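Local atomic coordinates of carbonic anhydrase (Sordaria macrospora, PDB entry 4O1K), a protein that catalyses, as a zinc-dependent beta-class carbonic anhydrase, the reversible hydration of carbon dioxide to bicarbonate. Residues E50-G55 against M92-Y97; R142-E147 against N165-C170; D149-E154 against Y158-E163; N172-A177 against P189-W194. One frame throughout, in Å; residues are numbered along the deposited sequence.

In the fold
All four contacts belong to the alpha/beta fold of one beta-carbonic anhydrase subunit. Contact 1 comes first along the chain and sets helix 89-100 on sheet strand 51-56. Contact 4 comes last and sets the end of helix 154-174 on strand 190-197 of the same sheet. Their centres lie about 10 Å apart and they touch, for example through Ile95 and Val173. Contacts 2 and 3 share helices 145-150 and 154-174. Contact 3 falls within the excursion that contact 2 closes, their centres about 11 Å apart. Helix 154-174 runs through contacts 3, 2 and 4 and so connects the surface loop with the core sheet. Contacts 1 and 3, with centres about 28 Å apart, do not touch.

Contact 1: residues E50-G55 against M92-Y97; sequences EYLWIG and MSVIEY
Leu52 has its CG anti to the backbone N (chi1 168°), and Ile95 has CG1 beside its backbone N (chi1 -66°); these settings bring the two branched side chains together. The contact is helix-on-sheet packing in the alpha/beta fold of the beta-carbonic anhydrases. Strand 51-55 and helix 92-97 run nearly antiparallel, at 162°, with their axes 9.9 Å apart. The interface is apolar. Leu52 makes the largest share of the contact, and its two methyls diverge to different residues. CD2 lies over the helix backbone, 3.9 Å from Ile95 CA, and is also near Ile95 CG1. There the two side chains cross at about a right angle. The other methyl, Leu52 CD1, faces Val94 CG2 at 4.3 Å. All four touching residues are buried. Phe75 of the adjacent strand 74-79 touches both Leu52 and Val94, so the apolar layer extends along the sheet. Val94 also packs on Ile80 of a second subunit, which places the helix close to a subunit interface. Two residues further along the strand, Ile54 repeats the inward direction of Leu52. Its CD1 meets Ile95 CD1, methyl to methyl, at 4.3 Å.

Contact 2: residues R142-E147 against N165-C170; sequences RLHEKE and NVYEQC
A histidine-carboxylate hydrogen bond ties the junction between helices 130-143 and 145-150 to the long helix 154-174. His144 holds the N-cap position of helix 145-150. Its NE2 donates to Glu168 OE2 at 2.8 Å, with an N-H...O angle of 150°. The carboxylate is met on the anti lone pair of OE2, the one away from OE1. OE2 sits at the ring edge, tilted slightly from the ring plane, and the ring and carboxylate planes are 46° apart. A bend at chi2 (-59°) turns the Glu168 carboxylate toward the ring; CG, placed by chi1, also lies at the ring edge, in its plane. The Leu143 methyl CD1 lies against the carboxylate, 4.1 Å from Glu168 CD. The second carboxylate oxygen, OE1, forms a salt bridge with Arg171. Glu168 is buried, and the two polar partners hold its carboxylate from both oxygens. The nearby arginine would probably favour the charged form. A glutamine here would probably weaken the pairing with Arg171, leaving that guanidinium without this negative mate. Val140 of helix 130-143 also packs on Glu168, while Leu143 meets its counterpart Leu143 of a third subunit. On the sheet side of helix 154-174, Val166 and Cys170 rest on Val109 of strand 106-112.

Contact 3: residues D149-E154 against Y158-E163; sequences DAIADE and YERLVE
The chain leaves helix 145-150, turns at residues 151-153 and enters helix 154-174, bringing the CA atoms of Ile151 and Arg160 to 8.8 Å. This is a short loop joining two helices of the alpha/beta carbonic anhydrase fold. Inside the first turn of the new helix, Tyr158 N donates to Glu154 O at 2.9 Å, the regular i to i+4 bond. Asp153 is the N-cap of that helix, and its OD2 accepts from Ala156 N. The side-chain contact is made by Ile151 and Arg160, which cross at about a right angle. Ile151 places CD1 against the aliphatic base of the arginine, 3.7 Å from both CB and CG. Arg160 then bends at chi2 (54°), so its guanidinium leads off from the isoleucine. The charged end lies between two carboxylates: NE forms a salt bridge with Glu147, and NH1 one with Glu163. A methionine in place of Arg160 would probably keep some cover over Ile151 but leave Glu147 and Glu163 without their shared positive partner. In one of its two modelled conformers, Tyr158 has its OH hydrogen-bonded to the backbone O of Cys115, a ligand of the zinc ion. The Arg160 NH1 to Glu163 OE1 bridge is 2.8 Å long; the carboxylate oxygen lies in the guanidinium plane and is met on its anti side.

Contact 4: residues N172-A177 against P189-W194; sequences NVVKTA and PVIHGW
Ile191 pushes its CD1 methyl between Val173 and Val174, near the end of helix 154-174. Its CG1 stands anti to the carbonyl carbon (chi1 -83°) and the chain is extended at chi2 (176°), which carries CD1 out from the strand to the helix. Each valine offers a different branch. Val173 uses CG1, the methyl anti to its backbone N, at 3.3 Å from Ile191 CD1. Val174 uses CG2, the methyl beside its backbone N, also at 3.3 Å from Ile191 CD1. Both methyl pairs are closer than carbons normally approach, so the isoleucine end is tightly packed. Val173 and Ile191 lie alongside, pointing opposite ways, whereas Val174 meets the isoleucine at a slant. Just past the valines, Thr176, the N-cap of helix 177-186, donates from OG1 to Val173 O at 2.8 Å. The same oxygen accepts from Thr176 N, so two bonds grip it. Lys175 NZ bonds to Asn172 OD1 and forms a salt bridge with Asp139 of a third subunit. This is helix-on-sheet packing in the subunit core. Helix 177-186 adds Leu179 against Val174 and Ile191, helix 210-218 covers Val174, and Val173 also touches Ile107 of strand 106-112 and Ile95 of helix 89-100.

Contact 1: residues E50-G55 against M92-Y97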
loop_
_atom_site.group_PDB
_atom_site.type_symbol
_atom_site.label_atom_id
_atom_site.label_comp_id
_atom_site.label_asym_id
_atom_site.label_seq_id
_atom_site.Cartn_x
_atom_site.Cartn_y
_atom_site.Cartn_z
ATOM N N GLU A 50 26.026 -8.049 -0.980
ATOM C CA GLU A 50 26.562 -7.221 0.088
ATOM C C GLU A 50 25.782 -5.916 0.191
ATOM O O GLU A 50 25.843 -5.236 1.220
ATOM C CB GLU A 50 28.027 -6.891 -0.196
ATOM C CG GLU A 50 28.943 -8.095 -0.218
ATOM C CD GLU A 50 29.681 -8.279 1.092
ATOM O OE1 GLU A 50 30.585 -7.462 1.389
ATOM O OE2 GLU A 50 29.355 -9.239 1.825
ATOM N N TYR A 51 25.061 -5.572 -0.878
ATOM C CA TYR A 51 24.333 -4.291 -0.973
ATOM C C TYR A 51 22.865 -4.483 -1.238
ATOM O O TYR A 51 22.494 -5.346 -2.042
ATOM C CB TYR A 51 24.844 -3.492 -2.179
ATOM C CG TYR A 51 26.215 -2.866 -2.019
ATOM C CD1 TYR A 51 26.341 -1.524 -1.676
ATOM C CD2 TYR A 51 27.374 -3.600 -2.246
ATOM C CE1 TYR A 51 27.580 -0.943 -1.535
ATOM C CE2 TYR A 51 28.610 -3.021 -2.118
ATOM C CZ TYR A 51 28.702 -1.695 -1.761
ATOM O OH TYR A 51 29.938 -1.117 -1.628
ATOM N N LEU A 52 22.049 -3.637 -0.599
ATOM C CA LEU A 52 20.702 -3.309 -1.056
ATOM C C LEU A 52 20.779 -1.934 -1.734
ATOM O O LEU A 52 21.254 -0.971 -1.147
ATOM C CB LEU A 52 19.720 -3.229 0.121
ATOM C CG LEU A 52 18.355 -2.613 -0.201
ATOM C CD1 LEU A 52 17.612 -3.402 -1.292
ATOM C CD2 LEU A 52 17.474 -2.495 1.045
ATOM N N TRP A 53 20.352 -1.855 -2.984
ATOM C CA TRP A 53 20.421 -0.615 -3.747
ATOM C C TRP A 53 19.001 -0.176 -4.005
ATOM O O TRP A 53 18.221 -0.918 -4.610
ATOM C CB TRP A 53 21.092 -0.896 -5.085
ATOM C CG TRP A 53 21.289 0.298 -5.949
ATOM C CD1 TRP A 53 20.379 0.892 -6.784
ATOM C CD2 TRP A 53 22.512 1.024 -6.094
ATOM N NE1 TRP A 53 20.981 1.978 -7.429
ATOM C CE2 TRP A 53 22.282 2.074 -7.008
ATOM C CE3 TRP A 53 23.784 0.890 -5.525
ATOM C CZ2 TRP A 53 23.291 2.981 -7.372
ATOM C CZ3 TRP A 53 24.770 1.794 -5.880
ATOM C CH2 TRP A 53 24.521 2.815 -6.795
ATOM N N ILE A 54 18.664 1.030 -3.577
ATOM C CA ILE A 54 17.339 1.603 -3.847
ATOM C C ILE A 54 17.540 2.763 -4.807
ATOM O O ILE A 54 18.099 3.803 -4.438
ATOM C CB ILE A 54 16.668 2.115 -2.552
ATOM C CG1 ILE A 54 16.564 0.955 -1.554
ATOM C CG2 ILE A 54 15.259 2.669 -2.860
ATOM C CD1 ILE A 54 16.036 1.364 -0.158
ATOM N N GLY A 55 17.126 2.577 -6.055
ATOM C CA GLY A 55 17.392 3.592 -7.070
ATOM C C GLY A 55 16.142 3.988 -7.822
ATOM O O GLY A 55 15.043 3.528 -7.506
ATOM N N MET A 92 9.240 -1.705 1.869
ATOM C CA MET A 92 9.452 -2.076 3.267
ATOM C C MET A 92 9.821 -3.545 3.393
ATOM O O MET A 92 10.729 -3.932 4.153
ATOM C CB MET A 92 8.220 -1.768 4.103
ATOM C CG MET A 92 7.991 -0.297 4.287
ATOM S SD MET A 92 9.313 0.348 5.355
ATOM C CE MET A 92 10.158 1.353 4.167
ATOM N N SER A 93 9.154 -4.368 2.604
ATOM C CA SER A 93 9.424 -5.792 2.657
ATOM C C SER A 93 10.784 -6.063 2.024
ATOM O O SER A 93 11.535 -6.948 2.484
ATOM C CB SER A 93 8.298 -6.594 1.990
ATOM O OG SER A 93 8.233 -6.298 0.621
ATOM N N VAL A 94 11.157 -5.299 1.001
ATOM C CA VAL A 94 12.522 -5.527 0.532
ATOM C C VAL A 94 13.666 -5.089 1.505
ATOM O O VAL A 94 14.715 -5.754 1.581
ATOM C CB VAL A 94 12.727 -5.059 -0.885
ATOM C CG1 VAL A 94 12.882 -3.590 -0.955
ATOM C CG2 VAL A 94 13.954 -5.674 -1.392
ATOM N N ILE A 95 13.463 -4.014 2.264
ATOM C CA ILE A 95 14.441 -3.603 3.281
ATOM C C ILE A 95 14.508 -4.678 4.360
ATOM O O ILE A 95 15.603 -5.140 4.777
ATOM C CB ILE A 95 14.035 -2.248 3.896
ATOM C CG1 ILE A 95 14.136 -1.169 2.821
ATOM C CG2 ILE A 95 14.923 -1.891 5.109
ATOM C CD1 ILE A 95 13.667 0.222 3.269
ATOM N N GLU A 96 13.337 -5.087 4.824
ATOM C CA GLU A 96 13.272 -6.133 5.840
ATOM C C GLU A 96 14.020 -7.393 5.396
ATOM O O GLU A 96 14.828 -7.959 6.151
ATOM C CB GLU A 96 11.803 -6.473 6.104
ATOM C CG GLU A 96 11.585 -7.750 6.899
ATOM C CD GLU A 96 11.438 -7.467 8.371
ATOM O OE1 GLU A 96 12.190 -6.604 8.858
ATOM O OE2 GLU A 96 10.568 -8.089 9.023
ATOM N N TYR A 97 13.759 -7.816 4.162
ATOM C CA TYR A 97 14.337 -9.040 3.605
ATOM C C TYR A 97 15.838 -8.947 3.383
ATOM O O TYR A 97 16.581 -9.910 3.633
ATOM C CB TYR A 97 13.648 -9.367 2.280
ATOM C CG TYR A 97 14.087 -10.662 1.615
ATOM C CD1 TYR A 97 13.810 -11.905 2.183
ATOM C CD2 TYR A 97 14.732 -10.637 0.394
ATOM C CE1 TYR A 97 14.198 -13.087 1.541
ATOM C CE2 TYR A 97 15.118 -11.791 -0.247
ATOM C CZ TYR A 97 14.852 -13.007 0.318
ATOM O OH TYR A 97 15.267 -14.127 -0.365
#

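Contact 2: residues R142-E147 against N165-C170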
loop_
_atom_site.group_PDB
_atom_site.type_symbol
_atom_site.label_atom_id
_atom_site.label_comp_id
_atom_site.label_asym_id
_atom_site.label_seq_id
_atom_site.Cartn_x
_atom_site.Cartn_y
_atom_site.Cartn_z
ATOM N N ARG A 142 8.503 20.558 1.239
ATOM C CA ARG A 142 7.949 21.315 2.349
ATOM C C ARG A 142 8.819 21.196 3.604
ATOM O O ARG A 142 8.914 22.141 4.372
ATOM C CB ARG A 142 6.496 20.887 2.612
ATOM C CG ARG A 142 5.562 21.216 1.447
ATOM C CD ARG A 142 4.115 20.745 1.682
ATOM N NE ARG A 142 3.288 21.041 0.517
ATOM C CZ ARG A 142 2.751 20.126 -0.278
ATOM N NH1 ARG A 142 2.903 18.822 -0.027
ATOM N NH2 ARG A 142 2.031 20.517 -1.324
ATOM N N LEU A 143 9.508 20.066 3.773
ATOM C CA LEU A 143 10.369 19.859 4.933
ATOM C C LEU A 143 11.599 20.763 4.904
ATOM O O LEU A 143 12.272 20.947 5.922
ATOM C CB LEU A 143 10.830 18.400 5.006
ATOM C CG LEU A 143 9.882 17.438 5.727
ATOM C CD1 LEU A 143 10.269 16.007 5.494
ATOM C CD2 LEU A 143 9.878 17.729 7.209
ATOM N N HIS A 144 11.901 21.308 3.731
ATOM C CA HIS A 144 13.087 22.123 3.550
ATOM C C HIS A 144 12.709 23.369 2.775
ATOM O O HIS A 144 13.501 23.916 2.011
ATOM C CB HIS A 144 14.135 21.316 2.786
ATOM C CG HIS A 144 14.561 20.074 3.497
ATOM N ND1 HIS A 144 15.553 20.069 4.453
ATOM C CD2 HIS A 144 14.115 18.798 3.404
ATOM C CE1 HIS A 144 15.706 18.840 4.918
ATOM N NE2 HIS A 144 14.853 18.049 4.288
ATOM N N GLU A 145 11.484 23.833 3.008
ATOM C CA GLU A 145 10.892 24.860 2.170
ATOM C C GLU A 145 11.705 26.152 2.169
ATOM O O GLU A 145 11.896 26.781 1.117
ATOM C CB GLU A 145 9.503 25.163 2.692
ATOM C CG GLU A 145 8.632 25.811 1.681
ATOM C CD GLU A 145 7.249 26.035 2.216
ATOM O OE1 GLU A 145 6.768 25.176 2.989
ATOM O OE2 GLU A 145 6.655 27.067 1.863
ATOM N N LYS A 146 12.169 26.533 3.359
ATOM C CA LYS A 146 12.948 27.752 3.548
ATOM C C LYS A 146 14.234 27.716 2.736
ATOM O O LYS A 146 14.561 28.686 2.051
ATOM C CB LYS A 146 13.310 27.912 5.017
ATOM C CG LYS A 146 12.277 28.599 5.869
ATOM C CD LYS A 146 12.878 28.776 7.258
ATOM C CE LYS A 146 12.175 29.848 8.061
ATOM N NZ LYS A 146 13.069 30.314 9.177
ATOM N N GLU A 147 14.963 26.605 2.828
ATOM C CA GLU A 147 16.240 26.468 2.120
ATOM C C GLU A 147 16.005 26.449 0.615
ATOM O O GLU A 147 16.716 27.113 -0.141
ATOM C CB GLU A 147 16.979 25.191 2.548
ATOM C CG GLU A 147 18.154 24.837 1.638
ATOM C CD GLU A 147 18.855 23.537 2.032
ATOM O OE1 GLU A 147 18.424 22.878 3.006
ATOM O OE2 GLU A 147 19.834 23.173 1.355
ATOM N N ASN A 165 15.964 14.824 -1.228
ATOM C CA ASN A 165 15.127 13.633 -1.319
ATOM C C ASN A 165 15.968 12.428 -0.974
ATOM O O ASN A 165 15.553 11.595 -0.193
ATOM C CB ASN A 165 14.559 13.444 -2.726
ATOM C CG ASN A 165 13.558 12.291 -2.808
ATOM O OD1 ASN A 165 12.658 12.151 -1.950
ATOM N ND2 ASN A 165 13.710 11.456 -3.839
ATOM N N VAL A 166 17.151 12.312 -1.571
ATOM C CA VAL A 166 18.015 11.190 -1.163
ATOM C C VAL A 166 18.215 11.169 0.366
ATOM O O VAL A 166 18.032 10.124 1.004
ATOM C CB VAL A 166 19.363 11.247 -1.833
ATOM C CG1 VAL A 166 20.301 10.165 -1.210
ATOM C CG2 VAL A 166 19.186 10.940 -3.319
ATOM N N TYR A 167 18.570 12.319 0.946
ATOM C CA TYR A 167 18.772 12.401 2.416
ATOM C C TYR A 167 17.525 11.940 3.213
ATOM O O TYR A 167 17.630 11.126 4.141
ATOM C CB TYR A 167 19.190 13.837 2.795
ATOM C CG TYR A 167 19.099 14.164 4.269
ATOM C CD1 TYR A 167 20.140 13.861 5.143
ATOM C CD2 TYR A 167 17.983 14.793 4.776
ATOM C CE1 TYR A 167 20.044 14.182 6.498
ATOM C CE2 TYR A 167 17.875 15.110 6.104
ATOM C CZ TYR A 167 18.906 14.805 6.958
ATOM O OH TYR A 167 18.767 15.139 8.287
ATOM N N GLU A 168 16.349 12.450 2.845
ATOM C CA GLU A 168 15.101 12.084 3.531
ATOM C C GLU A 168 14.755 10.608 3.376
ATOM O O GLU A 168 14.265 9.990 4.341
ATOM C CB GLU A 168 13.916 12.955 3.094
ATOM C CG GLU A 168 13.978 14.407 3.570
ATOM C CD GLU A 168 14.030 14.547 5.106
ATOM O OE1 GLU A 168 13.636 13.609 5.836
ATOM O OE2 GLU A 168 14.455 15.615 5.585
ATOM N N GLN A 169 15.002 10.029 2.192
ATOM C CA GLN A 169 14.724 8.596 2.014
ATOM C C GLN A 169 15.712 7.752 2.814
ATOM O O GLN A 169 15.362 6.678 3.343
ATOM C CB GLN A 169 14.679 8.166 0.533
ATOM C CG GLN A 169 13.701 8.982 -0.358
ATOM C CD GLN A 169 12.340 9.220 0.274
ATOM O OE1 GLN A 169 11.710 8.286 0.770
ATOM N NE2 GLN A 169 11.875 10.479 0.257
ATOM N N CYS A 170 16.947 8.238 2.937
ATOM C CA CYS A 170 17.879 7.598 3.874
ATOM C C CYS A 170 17.355 7.634 5.334
ATOM O O CYS A 170 17.425 6.627 6.058
ATOM C CB CYS A 170 19.221 8.294 3.828
ATOM S SG CYS A 170 20.134 7.906 2.323
#

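Contact 3: residues D149-E154 against Y158-E163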
loop_
_atom_site.group_PDB
_atom_site.type_symbol
_atom_site.label_atom_id
_atom_site.label_comp_id
_atom_site.label_asym_id
_atom_site.label_seq_id
_atom_site.Cartn_x
_atom_site.Cartn_y
_atom_site.Cartn_z
ATOM N N ASP A 149 13.283 27.470 -1.292
ATOM C CA ASP A 149 12.747 28.712 -1.828
ATOM C C ASP A 149 13.811 29.787 -1.941
ATOM O O ASP A 149 13.715 30.659 -2.790
ATOM C CB ASP A 149 11.617 29.236 -0.939
ATOM C CG ASP A 149 10.296 28.518 -1.172
ATOM O OD1 ASP A 149 10.147 27.856 -2.229
ATOM O OD2 ASP A 149 9.404 28.641 -0.298
ATOM N N ALA A 150 14.822 29.731 -1.081
ATOM C CA ALA A 150 15.902 30.729 -1.101
ATOM C C ALA A 150 16.761 30.642 -2.369
ATOM O O ALA A 150 17.330 31.640 -2.813
ATOM C CB ALA A 150 16.778 30.580 0.139
ATOM N N ILE A 151 16.879 29.435 -2.918
ATOM C CA ILE A 151 17.628 29.196 -4.147
ATOM C C ILE A 151 16.912 29.799 -5.354
ATOM O O ILE A 151 15.869 29.305 -5.784
ATOM C CB ILE A 151 17.855 27.686 -4.373
ATOM C CG1 ILE A 151 18.547 27.064 -3.152
ATOM C CG2 ILE A 151 18.698 27.437 -5.637
ATOM C CD1 ILE A 151 18.510 25.523 -3.110
ATOM N N ALA A 152 17.492 30.862 -5.905
ATOM C CA ALA A 152 16.884 31.578 -7.023
ATOM C C ALA A 152 16.737 30.731 -8.292
ATOM O O ALA A 152 15.635 30.615 -8.839
ATOM C CB ALA A 152 17.666 32.851 -7.323
ATOM N N ASP A 153 17.843 30.166 -8.768
ATOM C CA ASP A 153 17.815 29.382 -9.998
ATOM C C ASP A 153 16.985 28.133 -9.808
ATOM O O ASP A 153 17.136 27.417 -8.812
ATOM C CB ASP A 153 19.225 29.005 -10.468
ATOM C CG ASP A 153 19.213 28.162 -11.744
ATOM O OD1 ASP A 153 18.413 28.457 -12.661
ATOM O OD2 ASP A 153 20.003 27.197 -11.830
ATOM N N GLU A 154 16.121 27.879 -10.783
ATOM C CA GLU A 154 15.202 26.753 -10.759
ATOM C C GLU A 154 15.912 25.407 -10.861
ATOM O O GLU A 154 15.597 24.476 -10.118
ATOM C CB GLU A 154 14.204 26.894 -11.901
ATOM C CG GLU A 154 13.052 25.917 -11.841
ATOM C CD GLU A 154 11.867 26.412 -12.639
ATOM O OE1 GLU A 154 12.058 27.335 -13.466
ATOM O OE2 GLU A 154 10.749 25.890 -12.427
ATOM N N TYR A 158 16.155 22.414 -8.191
ATOM C CA TYR A 158 15.728 21.082 -8.565
ATOM C C TYR A 158 16.793 20.046 -8.166
ATOM O O TYR A 158 16.478 18.979 -7.622
ATOM C CB TYR A 158 15.471 21.131 -10.072
ATOM C CG TYR A 158 15.261 19.824 -10.772
ATOM C CD1 TYR A 158 14.642 18.759 -10.149
ATOM C CD2 TYR A 158 15.679 19.665 -12.082
ATOM C CE1 TYR A 158 14.464 17.559 -10.809
ATOM C CE2 TYR A 158 15.490 18.484 -12.748
ATOM C CZ TYR A 158 14.889 17.432 -12.101
ATOM O OH TYR A 158 14.695 16.254 -12.761
ATOM N N GLU A 159 18.056 20.386 -8.398
ATOM C CA GLU A 159 19.177 19.505 -8.047
ATOM C C GLU A 159 19.269 19.378 -6.524
ATOM O O GLU A 159 19.521 18.278 -5.977
ATOM C CB GLU A 159 20.488 20.018 -8.668
ATOM C CG GLU A 159 20.424 20.052 -10.196
ATOM C CD GLU A 159 21.749 20.396 -10.855
ATOM O OE1 GLU A 159 22.643 20.965 -10.179
ATOM O OE2 GLU A 159 21.890 20.089 -12.060
ATOM N N ARG A 160 19.026 20.498 -5.840
ATOM C CA ARG A 160 19.066 20.479 -4.392
ATOM C C ARG A 160 17.950 19.588 -3.883
ATOM O O ARG A 160 18.157 18.834 -2.951
ATOM C CB ARG A 160 18.955 21.892 -3.798
ATOM C CG ARG A 160 19.240 21.967 -2.293
ATOM C CD ARG A 160 20.607 21.352 -1.913
ATOM N NE ARG A 160 20.773 21.296 -0.462
ATOM C CZ ARG A 160 21.421 20.328 0.179
ATOM N NH1 ARG A 160 21.970 19.336 -0.502
ATOM N NH2 ARG A 160 21.511 20.342 1.500
ATOM N N LEU A 161 16.763 19.682 -4.489
ATOM C CA LEU A 161 15.638 18.808 -4.125
ATOM C C LEU A 161 15.958 17.334 -4.333
ATOM O O LEU A 161 15.564 16.477 -3.532
ATOM C CB LEU A 161 14.395 19.166 -4.943
ATOM C CG LEU A 161 13.157 18.306 -4.685
ATOM C CD1 LEU A 161 12.772 18.318 -3.213
ATOM C CD2 LEU A 161 11.991 18.768 -5.548
ATOM N N VAL A 162 16.664 17.029 -5.413
ATOM C CA VAL A 162 17.058 15.646 -5.686
ATOM C C VAL A 162 17.907 15.161 -4.514
ATOM O O VAL A 162 17.698 14.025 -3.973
ATOM C CB VAL A 162 17.870 15.567 -6.997
ATOM C CG1 VAL A 162 18.696 14.298 -7.061
ATOM C CG2 VAL A 162 16.928 15.646 -8.210
ATOM N N GLU A 163 18.830 16.038 -4.096
ATOM C CA GLU A 163 19.763 15.703 -3.002
ATOM C C GLU A 163 19.029 15.513 -1.659
ATOM O O GLU A 163 19.241 14.529 -0.923
ATOM C CB GLU A 163 20.836 16.803 -2.874
ATOM C CG GLU A 163 21.736 16.891 -4.115
ATOM C CD GLU A 163 22.657 18.108 -4.120
ATOM O OE1 GLU A 163 22.566 18.950 -3.204
ATOM O OE2 GLU A 163 23.473 18.207 -5.060
#

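Contact 4: residues N172-A177 against P189-W194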
loop_
_atom_site.group_PDB
_atom_site.type_symbol
_atom_site.label_atom_id
_atom_site.label_comp_id
_atom_site.label_asym_id
_atom_site.label_seq_id
_atom_site.Cartn_x
_atom_site.Cartn_y
_atom_site.Cartn_z
ATOM N N ASN A 172 14.298 7.724 6.197
ATOM C CA ASN A 172 13.222 6.712 6.261
ATOM C C ASN A 172 13.714 5.278 6.339
ATOM O O ASN A 172 13.040 4.428 6.939
ATOM C CB ASN A 172 12.262 6.844 5.076
ATOM C CG ASN A 172 11.558 8.196 5.046
ATOM O OD1 ASN A 172 11.539 8.919 6.036
ATOM N ND2 ASN A 172 11.001 8.541 3.894
ATOM N N VAL A 173 14.870 4.984 5.724
ATOM C CA VAL A 173 15.453 3.641 5.899
ATOM C C VAL A 173 15.878 3.460 7.357
ATOM O O VAL A 173 15.627 2.397 7.962
ATOM C CB VAL A 173 16.687 3.402 4.996
ATOM C CG1 VAL A 173 17.334 2.054 5.344
ATOM C CG2 VAL A 173 16.279 3.380 3.550
ATOM N N VAL A 174 16.459 4.505 7.940
ATOM C CA VAL A 174 16.919 4.386 9.348
ATOM C C VAL A 174 15.814 4.148 10.385
ATOM O O VAL A 174 16.045 3.552 11.469
ATOM C CB VAL A 174 17.792 5.582 9.735
ATOM C CG1 VAL A 174 18.250 5.525 11.196
ATOM C CG2 VAL A 174 18.998 5.609 8.864
ATOM N N LYS A 175 14.612 4.609 10.069
ATOM C CA LYS A 175 13.467 4.415 10.967
ATOM C C LYS A 175 13.054 2.968 11.091
ATOM O O LYS A 175 12.389 2.589 12.074
ATOM C CB LYS A 175 12.267 5.210 10.466
ATOM C CG LYS A 175 12.481 6.726 10.397
ATOM C CD LYS A 175 11.243 7.405 9.731
ATOM C CE LYS A 175 11.516 8.897 9.487
ATOM N NZ LYS A 175 10.352 9.510 8.751
ATOM N N THR A 176 13.425 2.142 10.103
ATOM C CA THR A 176 12.974 0.747 10.122
ATOM C C THR A 176 13.533 -0.026 11.291
ATOM O O THR A 176 14.687 0.159 11.666
ATOM C CB THR A 176 13.222 -0.006 8.801
ATOM O OG1 THR A 176 14.634 -0.191 8.576
ATOM C CG2 THR A 176 12.620 0.774 7.660
ATOM N N ALA A 177 12.697 -0.884 11.878
ATOM C CA ALA A 177 13.097 -1.708 13.015
ATOM C C ALA A 177 14.240 -2.641 12.639
ATOM O O ALA A 177 15.164 -2.852 13.433
ATOM C CB ALA A 177 11.887 -2.510 13.558
ATOM N N PRO A 189 23.678 -3.042 8.654
ATOM C CA PRO A 189 24.222 -2.322 7.499
ATOM C C PRO A 189 24.466 -0.855 7.788
ATOM O O PRO A 189 23.869 -0.273 8.698
ATOM C CB PRO A 189 23.104 -2.446 6.451
ATOM C CG PRO A 189 21.849 -2.553 7.258
ATOM C CD PRO A 189 22.259 -3.399 8.452
ATOM N N VAL A 190 25.359 -0.253 7.014
ATOM C CA VAL A 190 25.464 1.188 7.063
ATOM C C VAL A 190 24.759 1.737 5.831
ATOM O O VAL A 190 24.630 1.063 4.795
ATOM C CB VAL A 190 26.916 1.683 7.162
ATOM C CG1 VAL A 190 27.543 1.233 8.499
ATOM C CG2 VAL A 190 27.734 1.179 5.992
ATOM N N ILE A 191 24.310 2.963 5.960
ATOM C CA ILE A 191 23.462 3.573 4.960
ATOM C C ILE A 191 24.187 4.679 4.217
ATOM O O ILE A 191 24.880 5.500 4.843
ATOM C CB ILE A 191 22.252 4.135 5.666
ATOM C CG1 ILE A 191 21.245 3.010 5.854
ATOM C CG2 ILE A 191 21.629 5.263 4.889
ATOM C CD1 ILE A 191 20.101 3.430 6.609
ATOM N N HIS A 192 24.021 4.708 2.895
ATOM C CA HIS A 192 24.670 5.720 2.068
ATOM C C HIS A 192 23.643 6.440 1.224
ATOM O O HIS A 192 22.664 5.826 0.782
ATOM C CB HIS A 192 25.661 5.082 1.112
ATOM C CG HIS A 192 26.594 4.113 1.752
ATOM N ND1 HIS A 192 27.829 4.482 2.248
ATOM C CD2 HIS A 192 26.502 2.774 1.930
ATOM C CE1 HIS A 192 28.441 3.414 2.731
ATOM N NE2 HIS A 192 27.661 2.364 2.542
ATOM N N GLY A 193 23.876 7.736 1.001
ATOM C CA GLY A 193 23.023 8.518 0.118
ATOM C C GLY A 193 23.918 9.040 -0.988
ATOM O O GLY A 193 24.806 9.822 -0.732
ATOM N N TRP A 194 23.674 8.609 -2.212
ATOM C CA TRP A 194 24.526 8.995 -3.338
ATOM C C TRP A 194 23.662 9.589 -4.427
ATOM O O TRP A 194 22.424 9.439 -4.409
ATOM C CB TRP A 194 25.259 7.769 -3.875
ATOM C CG TRP A 194 26.234 7.092 -2.915
ATOM C CD1 TRP A 194 26.766 7.608 -1.755
ATOM C CD2 TRP A 194 26.782 5.767 -3.051
ATOM N NE1 TRP A 194 27.627 6.677 -1.176
ATOM C CE2 TRP A 194 27.639 5.541 -1.947
ATOM C CE3 TRP A 194 26.627 4.745 -4.001
ATOM C CZ2 TRP A 194 28.351 4.335 -1.778
ATOM C CZ3 TRP A 194 27.333 3.546 -3.826
ATOM C CH2 TRP A 194 28.171 3.353 -2.720
#